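Local atomic coordinates of cellulosome anchoring protein cohesin region (Clostridium thermocellum, PDB entry 4DH2), a protein that binds a type I dockerin through its cohesin domain, the recognition module by which dockerin-bearing cellulosomal proteins are attached, here probably at the cell surface. Residues 137-142 with 151-156; 49-54 with 108-113; 80-83 with 88-91; 58-63 with 130-135; 44-49 with 147-152. One frame throughout, in Å; residues are numbered along the deposited sequence.

Contact 1: residues 137-142 with 151-156; sequences GESNFC and AVLKEG
In the beta hairpin of strands 129-142 and 149-161, part of the cohesin beta sandwich, the A151 methyl meets S139 and F141 where the two strands have drawn apart. The geometric evidence for the splaying is direct: the segment axes come no closer than 8.4 Å, run at 146° to one another, and share no backbone pairing here, although F141 is still backbone-bonded to I149 nearer the turn. Side chains bridge the gap instead. A151 CB sits 3.5 Å from F141 CE2, approaching the ring obliquely. The same methyl is 3.5 Å from S139 OG, so it sits over the seam where the hydroxyl meets the phenyl edge. F141 CG lies beside its own backbone N (chi1 -70°), a setting that swings the ring along the strand toward S139, whose OG lies in the ring plane at its edge, 3.3 Å from CE2. Farther along, L153 covers the other part of S139, its CD1 being 4.0 Å from S139 CB. H8, from the N-terminal part of the chain, touches S139 and L153 and bonds through NE2 to A151 O, whereas N140 and C142 pack on I18 of the dockerin chain. S139 OG is buried among apolar groups and has no hydrogen-bond partner in the model; besides the A151 methyl, it has L153 CD2 at 3.9 Å.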
# COMPACT_ATOMS: atom_id res chain seq x y z
N GLY A 137 7.65 4.26 -2.89
CA GLY A 137 6.98 4.91 -3.99
C GLY A 137 5.83 5.78 -3.50
O GLY A 137 5.89 6.48 -2.48
N GLU A 138 4.77 5.70 -4.26
CA GLU A 138 3.52 6.36 -3.89
C GLU A 138 3.00 5.93 -2.50
O GLU A 138 3.19 4.82 -2.02
CB GLU A 138 2.45 6.12 -4.96
CG GLU A 138 2.08 4.66 -5.18
CD GLU A 138 1.26 4.10 -4.03
OE1 GLU A 138 1.47 2.91 -3.70
OE2 GLU A 138 0.41 4.84 -3.48
N SER A 139 2.37 6.88 -1.85
CA SER A 139 1.89 6.72 -0.52
C SER A 139 0.68 7.62 -0.42
O SER A 139 0.78 8.83 -0.63
CB SER A 139 2.97 7.19 0.46
OG SER A 139 2.46 7.35 1.75
N ASN A 140 -0.45 7.03 -0.06
CA ASN A 140 -1.70 7.75 0.06
C ASN A 140 -2.44 7.23 1.31
O ASN A 140 -2.61 6.02 1.45
CB ASN A 140 -2.60 7.47 -1.14
CG ASN A 140 -2.17 8.20 -2.37
OD1 ASN A 140 -1.99 9.43 -2.36
ND2 ASN A 140 -2.03 7.46 -3.47
N PHE A 141 -2.83 8.15 2.20
CA PHE A 141 -3.57 7.78 3.41
C PHE A 141 -4.76 8.71 3.54
O PHE A 141 -4.68 9.88 3.18
CB PHE A 141 -2.73 8.01 4.67
CG PHE A 141 -1.57 7.07 4.86
CD1 PHE A 141 -1.52 6.22 5.94
CD2 PHE A 141 -0.51 7.09 3.98
CE1 PHE A 141 -0.47 5.38 6.12
CE2 PHE A 141 0.57 6.26 4.18
CZ PHE A 141 0.58 5.40 5.23
N CYS A 142 -5.86 8.24 4.11
CA CYS A 142 -6.97 9.13 4.41
C CYS A 142 -7.71 8.71 5.67
O CYS A 142 -7.56 7.57 6.17
CB CYS A 142 -7.94 9.24 3.24
SG CYS A 142 -8.99 7.74 2.95
N ALA A 151 1.99 11.37 4.96
CA ALA A 151 2.87 10.36 5.49
C ALA A 151 4.30 10.83 5.29
O ALA A 151 4.74 11.01 4.16
CB ALA A 151 2.66 9.04 4.77
N VAL A 152 5.01 11.07 6.38
CA VAL A 152 6.42 11.41 6.26
C VAL A 152 7.20 10.10 6.16
O VAL A 152 7.32 9.37 7.14
CB VAL A 152 6.90 12.17 7.49
CG1 VAL A 152 8.40 12.55 7.31
CG2 VAL A 152 6.02 13.39 7.78
N LEU A 153 7.73 9.83 4.99
CA LEU A 153 8.39 8.55 4.74
C LEU A 153 9.89 8.60 5.08
O LEU A 153 10.63 9.51 4.69
CB LEU A 153 8.23 8.21 3.29
CG LEU A 153 6.79 8.19 2.76
CD1 LEU A 153 6.77 7.90 1.29
CD2 LEU A 153 5.95 7.17 3.52
N LYS A 154 10.33 7.60 5.80
CA LYS A 154 11.72 7.46 6.12
C LYS A 154 12.21 6.11 5.60
O LYS A 154 11.71 5.09 6.01
CB LYS A 154 11.89 7.59 7.63
CG LYS A 154 11.39 8.93 8.18
CD LYS A 154 11.10 8.84 9.67
CE LYS A 154 11.08 10.20 10.35
NZ LYS A 154 10.81 10.04 11.81
N GLU A 155 13.16 6.16 4.68
CA GLU A 155 13.68 4.95 4.05
C GLU A 155 14.48 4.18 5.08
O GLU A 155 14.76 4.69 6.17
CB GLU A 155 14.57 5.32 2.88
CG GLU A 155 13.78 5.88 1.72
CD GLU A 155 14.63 6.27 0.50
OE1 GLU A 155 15.86 6.45 0.62
OE2 GLU A 155 14.03 6.44 -0.59
N GLY A 156 14.84 2.96 4.74
CA GLY A 156 15.56 2.11 5.66
C GLY A 156 16.64 1.35 4.94
O GLY A 156 16.72 1.38 3.71

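Contact 2: residues 49-54 with 108-113; sequences FNLSLY and GVFAKL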
# COMPACT_ATOMS: atom_id res chain seq x y z
N PHE A 49 -5.12 3.16 3.49
CA PHE A 49 -3.84 3.60 2.96
C PHE A 49 -3.37 2.68 1.88
O PHE A 49 -3.76 1.51 1.82
CB PHE A 49 -2.77 3.75 4.06
CG PHE A 49 -2.27 2.43 4.65
CD1 PHE A 49 -1.33 1.65 4.00
CD2 PHE A 49 -2.74 2.01 5.88
CE1 PHE A 49 -0.86 0.49 4.58
CE2 PHE A 49 -2.29 0.86 6.46
CZ PHE A 49 -1.35 0.09 5.81
N ASN A 50 -2.53 3.22 1.01
CA ASN A 50 -1.98 2.49 -0.11
C ASN A 50 -0.55 3.00 -0.19
O ASN A 50 -0.33 4.23 -0.30
CB ASN A 50 -2.85 2.83 -1.32
CG ASN A 50 -2.47 2.14 -2.63
OD1 ASN A 50 -2.75 2.71 -3.67
ND2 ASN A 50 -1.91 0.93 -2.60
N LEU A 51 0.41 2.08 -0.09
CA LEU A 51 1.83 2.43 0.07
C LEU A 51 2.65 1.42 -0.74
O LEU A 51 2.31 0.23 -0.74
CB LEU A 51 2.16 2.31 1.57
CG LEU A 51 3.58 2.51 2.08
CD1 LEU A 51 4.07 3.83 1.63
CD2 LEU A 51 3.52 2.46 3.58
N SER A 52 3.70 1.89 -1.43
CA SER A 52 4.65 1.01 -2.16
C SER A 52 6.04 1.14 -1.57
O SER A 52 6.49 2.27 -1.21
CB SER A 52 4.78 1.45 -3.64
OG SER A 52 3.58 1.19 -4.34
N LEU A 53 6.74 0.01 -1.54
CA LEU A 53 8.16 -0.04 -1.21
C LEU A 53 8.91 -0.71 -2.33
O LEU A 53 8.36 -1.57 -3.04
CB LEU A 53 8.37 -0.92 0.03
CG LEU A 53 7.78 -0.50 1.36
CD1 LEU A 53 8.18 -1.54 2.40
CD2 LEU A 53 8.26 0.86 1.76
N TYR A 54 10.19 -0.36 -2.49
CA TYR A 54 11.02 -1.03 -3.46
C TYR A 54 12.21 -1.63 -2.74
O TYR A 54 12.67 -1.07 -1.74
CB TYR A 54 11.56 -0.05 -4.46
CG TYR A 54 10.49 0.54 -5.32
CD1 TYR A 54 10.06 -0.12 -6.45
CD2 TYR A 54 9.89 1.74 -4.97
CE1 TYR A 54 9.08 0.42 -7.25
CE2 TYR A 54 8.92 2.29 -5.77
CZ TYR A 54 8.52 1.61 -6.91
OH TYR A 54 7.54 2.15 -7.71
N GLY A 108 2.80 1.68 15.76
CA GLY A 108 3.38 0.35 15.82
C GLY A 108 3.65 -0.25 14.47
O GLY A 108 3.74 0.46 13.45
N VAL A 109 3.81 -1.56 14.44
CA VAL A 109 4.17 -2.24 13.21
C VAL A 109 2.93 -2.44 12.34
O VAL A 109 1.93 -3.01 12.80
CB VAL A 109 4.82 -3.62 13.51
CG1 VAL A 109 5.01 -4.40 12.23
CG2 VAL A 109 6.13 -3.41 14.24
N PHE A 110 2.98 -1.95 11.10
CA PHE A 110 1.87 -2.13 10.17
C PHE A 110 2.07 -3.32 9.23
O PHE A 110 1.09 -3.85 8.68
CB PHE A 110 1.57 -0.85 9.37
CG PHE A 110 2.51 -0.59 8.20
CD1 PHE A 110 2.24 -1.09 6.94
CD2 PHE A 110 3.63 0.21 8.37
CE1 PHE A 110 3.08 -0.80 5.87
CE2 PHE A 110 4.45 0.51 7.32
CZ PHE A 110 4.18 -0.01 6.06
N ALA A 111 3.31 -3.74 9.05
CA ALA A 111 3.58 -4.93 8.25
C ALA A 111 4.97 -5.45 8.57
O ALA A 111 5.84 -4.70 9.02
CB ALA A 111 3.44 -4.63 6.80
N LYS A 112 5.18 -6.74 8.34
CA LYS A 112 6.51 -7.31 8.47
C LYS A 112 6.83 -8.00 7.15
O LYS A 112 6.03 -8.80 6.65
CB LYS A 112 6.54 -8.34 9.60
CG LYS A 112 6.40 -7.75 10.98
CD LYS A 112 6.47 -8.84 12.05
CE LYS A 112 6.50 -8.25 13.47
NZ LYS A 112 5.14 -7.89 14.00
N LEU A 113 8.02 -7.73 6.62
CA LEU A 113 8.48 -8.42 5.44
C LEU A 113 9.34 -9.57 5.92
O LEU A 113 10.10 -9.40 6.87
CB LEU A 113 9.39 -7.53 4.64
CG LEU A 113 8.81 -6.16 4.26
CD1 LEU A 113 9.82 -5.41 3.43
CD2 LEU A 113 7.52 -6.36 3.53
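The backbones around F49-L53 and F110-L113 run in nearly the same direction, 26° apart end to end, and the 10.8 Å between F49 CA and F110 CA is too wide for strand pairing. Three apolar pairs fill it. F49 and F110 meet with ring planes at 85° and centroids 5.7 Å apart, but the approach is oblique, F49 CZ coming to 3.9 Å from F110 CD1. In both phenylalanines CG stands between the backbone N and the carbonyl carbon, the crowded position, which sends each ring into the space between the strands. L51 crosses the F110 side chain at about a right angle and touches it with one branch: its CD2 lies 3.6 Å from F110 CZ. The last pair, L53 CD1 with L113 CD1, is looser at 4.3 Å. Around this core F38 stacks on F110 and meets F49 edge-to-face, while F91 also meets F110 edge-to-face. F110 and A111 both face L36, forming a classic beta bulge where the chain turns. All five touching residues are buried, and the centre of the contact lies about 3 Å from the centre of the chain, as expected of the interior between the two faces of the cohesin jelly-roll sandwich.

Contact 3: residues 80-83 with 88-91; sequences YNIV and EIVF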
# COMPACT_ATOMS: atom_id res chain seq x y z
N TYR A 80 -1.74 -7.22 0.15
CA TYR A 80 -0.49 -6.77 -0.45
C TYR A 80 -0.29 -7.50 -1.75
O TYR A 80 -0.89 -8.54 -1.99
CB TYR A 80 0.68 -7.08 0.48
CG TYR A 80 1.04 -8.54 0.47
CD1 TYR A 80 2.00 -9.03 -0.41
CD2 TYR A 80 0.38 -9.44 1.31
CE1 TYR A 80 2.32 -10.38 -0.43
CE2 TYR A 80 0.70 -10.81 1.29
CZ TYR A 80 1.66 -11.26 0.41
OH TYR A 80 1.97 -12.61 0.39
N ASN A 81 0.60 -6.97 -2.57
CA ASN A 81 0.99 -7.61 -3.80
C ASN A 81 2.46 -7.30 -4.08
O ASN A 81 2.90 -6.15 -3.98
CB ASN A 81 0.19 -7.07 -4.96
CG ASN A 81 0.60 -7.71 -6.26
OD1 ASN A 81 0.55 -8.94 -6.38
ND2 ASN A 81 1.01 -6.92 -7.21
N ILE A 82 3.22 -8.32 -4.45
CA ILE A 82 4.60 -8.10 -4.87
C ILE A 82 4.63 -8.07 -6.38
O ILE A 82 4.26 -9.05 -7.04
CB ILE A 82 5.50 -9.20 -4.34
CG1 ILE A 82 5.41 -9.23 -2.83
CG2 ILE A 82 6.96 -8.97 -4.81
CD1 ILE A 82 6.07 -10.42 -2.21
N VAL A 83 5.05 -6.92 -6.92
CA VAL A 83 5.26 -6.77 -8.35
C VAL A 83 6.70 -7.19 -8.62
O VAL A 83 7.61 -6.37 -8.60
CB VAL A 83 5.02 -5.34 -8.83
CG1 VAL A 83 5.07 -5.27 -10.33
CG2 VAL A 83 3.65 -4.83 -8.33
N GLU A 88 8.77 -4.44 -6.32
CA GLU A 88 7.92 -3.51 -5.59
C GLU A 88 6.95 -4.30 -4.71
O GLU A 88 6.38 -5.30 -5.14
CB GLU A 88 7.13 -2.65 -6.59
CG GLU A 88 6.34 -1.52 -5.92
CD GLU A 88 5.29 -0.85 -6.84
OE1 GLU A 88 4.78 -1.50 -7.78
OE2 GLU A 88 4.95 0.32 -6.57
N ILE A 89 6.77 -3.83 -3.48
CA ILE A 89 5.77 -4.41 -2.61
C ILE A 89 4.71 -3.35 -2.37
O ILE A 89 5.01 -2.23 -1.89
CB ILE A 89 6.33 -4.80 -1.26
CG1 ILE A 89 7.61 -5.63 -1.41
CG2 ILE A 89 5.26 -5.54 -0.47
CD1 ILE A 89 8.25 -5.90 -0.10
N VAL A 90 3.48 -3.68 -2.72
CA VAL A 90 2.37 -2.73 -2.61
C VAL A 90 1.43 -3.20 -1.51
O VAL A 90 1.10 -4.39 -1.41
CB VAL A 90 1.60 -2.60 -3.94
CG1 VAL A 90 0.64 -1.43 -3.88
CG2 VAL A 90 2.58 -2.41 -5.08
N PHE A 91 1.02 -2.27 -0.65
CA PHE A 91 0.10 -2.55 0.43
C PHE A 91 -1.19 -1.77 0.21
O PHE A 91 -1.16 -0.64 -0.26
CB PHE A 91 0.68 -2.07 1.76
CG PHE A 91 1.97 -2.72 2.13
CD1 PHE A 91 1.97 -3.87 2.90
CD2 PHE A 91 3.16 -2.17 1.74
CE1 PHE A 91 3.17 -4.48 3.25
CE2 PHE A 91 4.37 -2.78 2.10
CZ PHE A 91 4.34 -3.93 2.86
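V83 and E88 lie side by side on one face of the hairpin: E88 CG is anti to the backbone N (chi1 -173°) with an extended chain beyond, and V83 has CG1 anti to its N (chi1 -172°), which leaves CG2 beside the N and turned to E88. V83 CG2 therefore rests 3.6 Å from E88 OE1, and reaches 4.2 Å from V90 CG2 across the diagonal. In this antiparallel ladder N81 and V90 form a hydrogen-bonded pair, with N81 N to V90 O at 2.9 Å and V90 N to N81 O at 2.8 Å. V83 with E88 is the second such pair; V83 N to E88 O is short, 2.7 Å, but E88 N to V83 O stretches to 3.2 Å, its donor 40° out of the carbonyl plane. On the opposite face Y80, I82, I89 and F91 belong to non-hydrogen-bonded pairs. The polar ends have other partners: E88 OE2 bonds S52 OG, E88 OE1 bonds H66 ND1 of the dockerin chain, and N81 ND2 bonds L65 O there. With a bond at each oxygen, the E88 carboxylate is probably held in its rotation, and this face offers dockerin a donor and an acceptor beside the valine methyls.

Contact 4: residues 58-63 with 130-135; sequences KAIEVL and KYSLIT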
# COMPACT_ATOMS: atom_id res chain seq x y z
N LYS A 58 18.66 -7.80 -6.46
CA LYS A 58 19.97 -8.45 -6.56
C LYS A 58 20.45 -8.92 -5.19
O LYS A 58 21.23 -9.86 -5.08
CB LYS A 58 21.00 -7.55 -7.23
CG LYS A 58 20.88 -7.54 -8.74
CD LYS A 58 21.82 -6.51 -9.36
CE LYS A 58 21.44 -6.21 -10.80
NZ LYS A 58 21.26 -7.44 -11.61
N ALA A 59 19.95 -8.26 -4.15
CA ALA A 59 20.36 -8.57 -2.79
C ALA A 59 19.25 -9.20 -1.97
O ALA A 59 19.53 -9.93 -1.02
CB ALA A 59 20.85 -7.32 -2.11
N ILE A 60 18.00 -8.91 -2.31
CA ILE A 60 16.90 -9.30 -1.47
C ILE A 60 15.83 -10.04 -2.24
O ILE A 60 15.45 -9.66 -3.34
CB ILE A 60 16.24 -8.05 -0.86
CG1 ILE A 60 17.17 -7.43 0.17
CG2 ILE A 60 14.91 -8.41 -0.21
CD1 ILE A 60 16.50 -6.31 0.98
N GLU A 61 15.36 -11.12 -1.62
CA GLU A 61 14.20 -11.86 -2.07
C GLU A 61 13.08 -11.78 -1.03
O GLU A 61 13.27 -12.15 0.14
CB GLU A 61 14.60 -13.33 -2.31
CG GLU A 61 13.48 -14.19 -2.83
CD GLU A 61 13.89 -15.63 -3.05
OE1 GLU A 61 15.05 -15.99 -2.74
OE2 GLU A 61 13.03 -16.40 -3.55
N VAL A 62 11.91 -11.31 -1.44
CA VAL A 62 10.82 -11.23 -0.49
C VAL A 62 10.06 -12.53 -0.54
O VAL A 62 9.56 -12.95 -1.59
CB VAL A 62 9.88 -10.03 -0.78
CG1 VAL A 62 8.76 -9.97 0.28
CG2 VAL A 62 10.68 -8.75 -0.80
N LEU A 63 9.97 -13.18 0.61
CA LEU A 63 9.33 -14.48 0.70
C LEU A 63 7.92 -14.43 1.28
O LEU A 63 7.11 -15.33 1.06
CB LEU A 63 10.17 -15.40 1.57
CG LEU A 63 11.60 -15.59 1.09
CD1 LEU A 63 12.35 -16.62 1.95
CD2 LEU A 63 11.66 -16.00 -0.38
N LYS A 130 28.07 -4.68 3.31
CA LYS A 130 27.28 -3.95 2.31
C LYS A 130 25.98 -3.44 2.94
O LYS A 130 25.60 -3.84 4.06
CB LYS A 130 26.98 -4.79 1.06
CG LYS A 130 28.16 -4.98 0.10
CD LYS A 130 27.76 -5.81 -1.09
CE LYS A 130 28.91 -6.02 -2.08
NZ LYS A 130 29.39 -4.76 -2.74
N TYR A 131 25.34 -2.51 2.24
CA TYR A 131 24.05 -1.95 2.65
C TYR A 131 23.07 -2.08 1.52
O TYR A 131 23.41 -1.87 0.36
CB TYR A 131 24.20 -0.47 3.01
CG TYR A 131 25.17 -0.24 4.13
CD1 TYR A 131 24.76 -0.36 5.45
CD2 TYR A 131 26.50 0.07 3.89
CE1 TYR A 131 25.63 -0.15 6.50
CE2 TYR A 131 27.39 0.28 4.94
CZ TYR A 131 26.94 0.17 6.25
OH TYR A 131 27.79 0.37 7.31
N SER A 132 21.83 -2.44 1.82
CA SER A 132 20.82 -2.48 0.78
C SER A 132 19.64 -1.62 1.20
O SER A 132 19.12 -1.75 2.30
CB SER A 132 20.36 -3.90 0.50
OG SER A 132 19.67 -3.95 -0.73
N LEU A 133 19.23 -0.73 0.31
CA LEU A 133 18.24 0.30 0.63
C LEU A 133 16.83 -0.18 0.35
O LEU A 133 16.60 -0.87 -0.64
CB LEU A 133 18.57 1.50 -0.27
CG LEU A 133 18.13 2.92 0.07
CD1 LEU A 133 18.73 3.38 1.37
CD2 LEU A 133 18.56 3.83 -1.09
N ILE A 134 15.90 0.19 1.21
CA ILE A 134 14.50 -0.09 0.97
C ILE A 134 13.84 1.28 0.82
O ILE A 134 13.89 2.10 1.74
CB ILE A 134 13.91 -0.88 2.12
CG1 ILE A 134 14.47 -2.31 2.08
CG2 ILE A 134 12.37 -0.95 2.00
CD1 ILE A 134 14.25 -3.04 3.32
N THR A 135 13.27 1.53 -0.35
CA THR A 135 12.79 2.86 -0.68
C THR A 135 11.28 2.86 -0.80
O THR A 135 10.64 1.82 -0.72
CB THR A 135 13.36 3.36 -1.98
OG1 THR A 135 12.98 2.48 -3.03
CG2 THR A 135 14.88 3.38 -1.91
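Where A59 and I60 meet S132 no planar side chain takes part, so there is neither a ring face nor an edge to assign; the touching groups are a methyl, the end of an isoleucine and a hydroxyl. A59 CB comes to 3.8 Å from S132 OG, the closest approach between the two segments. I60 also points at this hydroxyl but is farther off, with CD1 4.3 Å from S132 OG. The hydroxyl is thus the single point on 130-135 to which both residues of 58-63 reach. Its position follows from the serine torsion: OG is anti to the backbone N (chi1 -165°), extended from its strand across the gap. I60 is likewise stretched out, its chi2 of -171° carrying CD1 away from its own backbone. The nearest backbones, A59 CA and S132 CA, are 7.1 Å apart, and the two segments together bury 126 Å², values that fit light side-chain packing without strand pairing. I134 turns its end this way, but its CD1 stays 4.6 Å from I60 CD1 and adds little. The wider surroundings supply the rest of the packing: V158 of strand 149-161 touches both I60 and I134, V115 covers I60, and I121 covers A59. Backbone bonds tie A59 to K118, and S132 to V158. The contact thereby spans the end of the sandwich, joining strand 60-67, which pairs with 108-117, to strand 129-142, which pairs with 149-161.

Contact 5: residues 44-49 with 147-152; sequences HGIQSF and KPILAV
I46 and I149 bring together the entry to strand 48-54 and the start of strand 149-161 at one end of the cohesin beta sandwich. The apolar part is a single isoleucine pair. I46 CG1 and I149 CD1 are 3.9 Å apart, and the side chains cross at about a right angle, so the end of one lies across the shaft of the other. The terminal methyls themselves stand farther apart, I46 CD1 being 5.1 Å from I149 CD1, which confirms that the tip of I149 meets the middle of I46 and not its end. I149 does the reaching: CG1 stands beside its backbone N (chi1 -63°) and the chain continues extended to CD1, spanning much of the 7.9 Å between I46 CA and I149 CA. F141 packs on both isoleucines, and L17 also touches I46, extending this small cluster toward the core. Among the polar groups, D143 ties both segments, its OD2 bonded to H44 NE2 and its OD1 to the backbone N of K147. Backbone shape forms the third element. G45 has a positive phi (102°) that turns the chain from H44 into I46. Q47 and S48 then both face C142 as a classic beta bulge, and these two bulge residues face dockerin, Q47 packing on V22 and S48 on I18, both of the dockerin chain. The glycine also contributes directly to the packing, its carbonyl O lying 4.0 Å from I149 CD1.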
# COMPACT_ATOMS: atom_id res chain seq x y z
N HIS A 44 -7.65 10.14 15.59
CA HIS A 44 -8.98 9.97 15.02
C HIS A 44 -9.04 8.91 13.93
O HIS A 44 -10.13 8.49 13.52
CB HIS A 44 -9.60 11.30 14.57
CG HIS A 44 -9.18 11.78 13.21
ND1 HIS A 44 -7.98 12.40 12.99
CD2 HIS A 44 -9.87 11.86 12.05
CE1 HIS A 44 -7.91 12.79 11.72
NE2 HIS A 44 -9.05 12.47 11.13
N GLY A 45 -7.87 8.45 13.49
CA GLY A 45 -7.78 7.19 12.78
C GLY A 45 -7.64 7.23 11.27
O GLY A 45 -8.20 8.09 10.59
N ILE A 46 -6.87 6.27 10.76
CA ILE A 46 -6.75 5.98 9.34
C ILE A 46 -7.85 5.02 8.87
O ILE A 46 -8.02 3.92 9.41
CB ILE A 46 -5.40 5.31 9.05
CG1 ILE A 46 -4.24 6.18 9.58
CG2 ILE A 46 -5.20 5.03 7.55
CD1 ILE A 46 -2.94 5.42 9.73
N GLN A 47 -8.58 5.45 7.85
CA GLN A 47 -9.56 4.62 7.16
C GLN A 47 -8.91 3.73 6.10
O GLN A 47 -9.26 2.54 5.95
CB GLN A 47 -10.58 5.54 6.49
CG GLN A 47 -11.46 4.91 5.43
CD GLN A 47 -12.49 3.99 6.05
OE1 GLN A 47 -13.20 4.37 6.97
NE2 GLN A 47 -12.54 2.75 5.58
N SER A 48 -7.96 4.29 5.36
CA SER A 48 -7.38 3.54 4.27
C SER A 48 -5.98 4.06 3.96
O SER A 48 -5.71 5.26 4.10
CB SER A 48 -8.23 3.67 3.03
OG SER A 48 -7.65 3.00 1.91
N PHE A 49 -5.12 3.16 3.49
CA PHE A 49 -3.84 3.60 2.96
C PHE A 49 -3.37 2.68 1.88
O PHE A 49 -3.76 1.51 1.82
CB PHE A 49 -2.77 3.75 4.06
CG PHE A 49 -2.27 2.43 4.65
CD1 PHE A 49 -1.33 1.65 4.00
CD2 PHE A 49 -2.74 2.01 5.88
CE1 PHE A 49 -0.86 0.49 4.58
CE2 PHE A 49 -2.29 0.86 6.46
CZ PHE A 49 -1.35 0.09 5.81
N LYS A 147 -10.47 12.72 4.19
CA LYS A 147 -9.49 13.81 4.29
C LYS A 147 -8.10 13.19 4.26
O LYS A 147 -7.86 12.14 4.86
CB LYS A 147 -9.66 14.60 5.58
CG LYS A 147 -10.95 15.40 5.65
CD LYS A 147 -11.06 16.12 7.00
CE LYS A 147 -10.11 17.32 7.10
NZ LYS A 147 -10.30 18.06 8.38
N PRO A 148 -7.17 13.85 3.57
CA PRO A 148 -5.84 13.27 3.48
C PRO A 148 -5.11 13.32 4.80
O PRO A 148 -5.29 14.24 5.61
CB PRO A 148 -5.12 14.15 2.43
CG PRO A 148 -5.92 15.39 2.34
CD PRO A 148 -7.34 15.02 2.69
N ILE A 149 -4.27 12.31 5.01
CA ILE A 149 -3.33 12.28 6.11
C ILE A 149 -1.96 12.17 5.43
O ILE A 149 -1.74 11.26 4.65
CB ILE A 149 -3.55 11.03 6.99
CG1 ILE A 149 -4.97 11.04 7.64
CG2 ILE A 149 -2.48 10.96 8.03
CD1 ILE A 149 -5.31 9.72 8.34
N LEU A 150 -1.07 13.14 5.65
CA LEU A 150 0.25 13.04 5.05
C LEU A 150 1.11 11.99 5.74
O LEU A 150 1.04 11.81 6.94
CB LEU A 150 0.97 14.39 5.17
CG LEU A 150 0.19 15.54 4.58
CD1 LEU A 150 0.95 16.84 4.82
CD2 LEU A 150 -0.05 15.33 3.12
N ALA A 151 1.99 11.37 4.96
CA ALA A 151 2.87 10.36 5.49
C ALA A 151 4.30 10.83 5.29
O ALA A 151 4.74 11.01 4.16
CB ALA A 151 2.66 9.04 4.77
N VAL A 152 5.01 11.07 6.38
CA VAL A 152 6.42 11.41 6.26
C VAL A 152 7.20 10.10 6.16
O VAL A 152 7.32 9.37 7.14
CB VAL A 152 6.90 12.17 7.49
CG1 VAL A 152 8.40 12.55 7.31
CG2 VAL A 152 6.02 13.39 7.78

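How the contacts relate
All five contacts belong to one cohesin domain. Contacts 1, 2 and 3 run as a chain of neighbours: centres of contacts 1 and 2, and of 2 and 3, are 9 Å apart, and strands 129-142, 48-54 and 88-94 lie next to one another in the sheet. Contact 5 shares A151 and V152 with contact 1 and F49 with contact 2. Contact 4 lies about 27 Å from contact 5, centre to centre, across the chain's middle. Along the sequence, contact 3 closes within the span of contacts 2, 4 and 5, whereas contacts 2 and 4 interleave. Segments of contacts 1, 2, 3 and 5 touch dockerin; contact 4 does not.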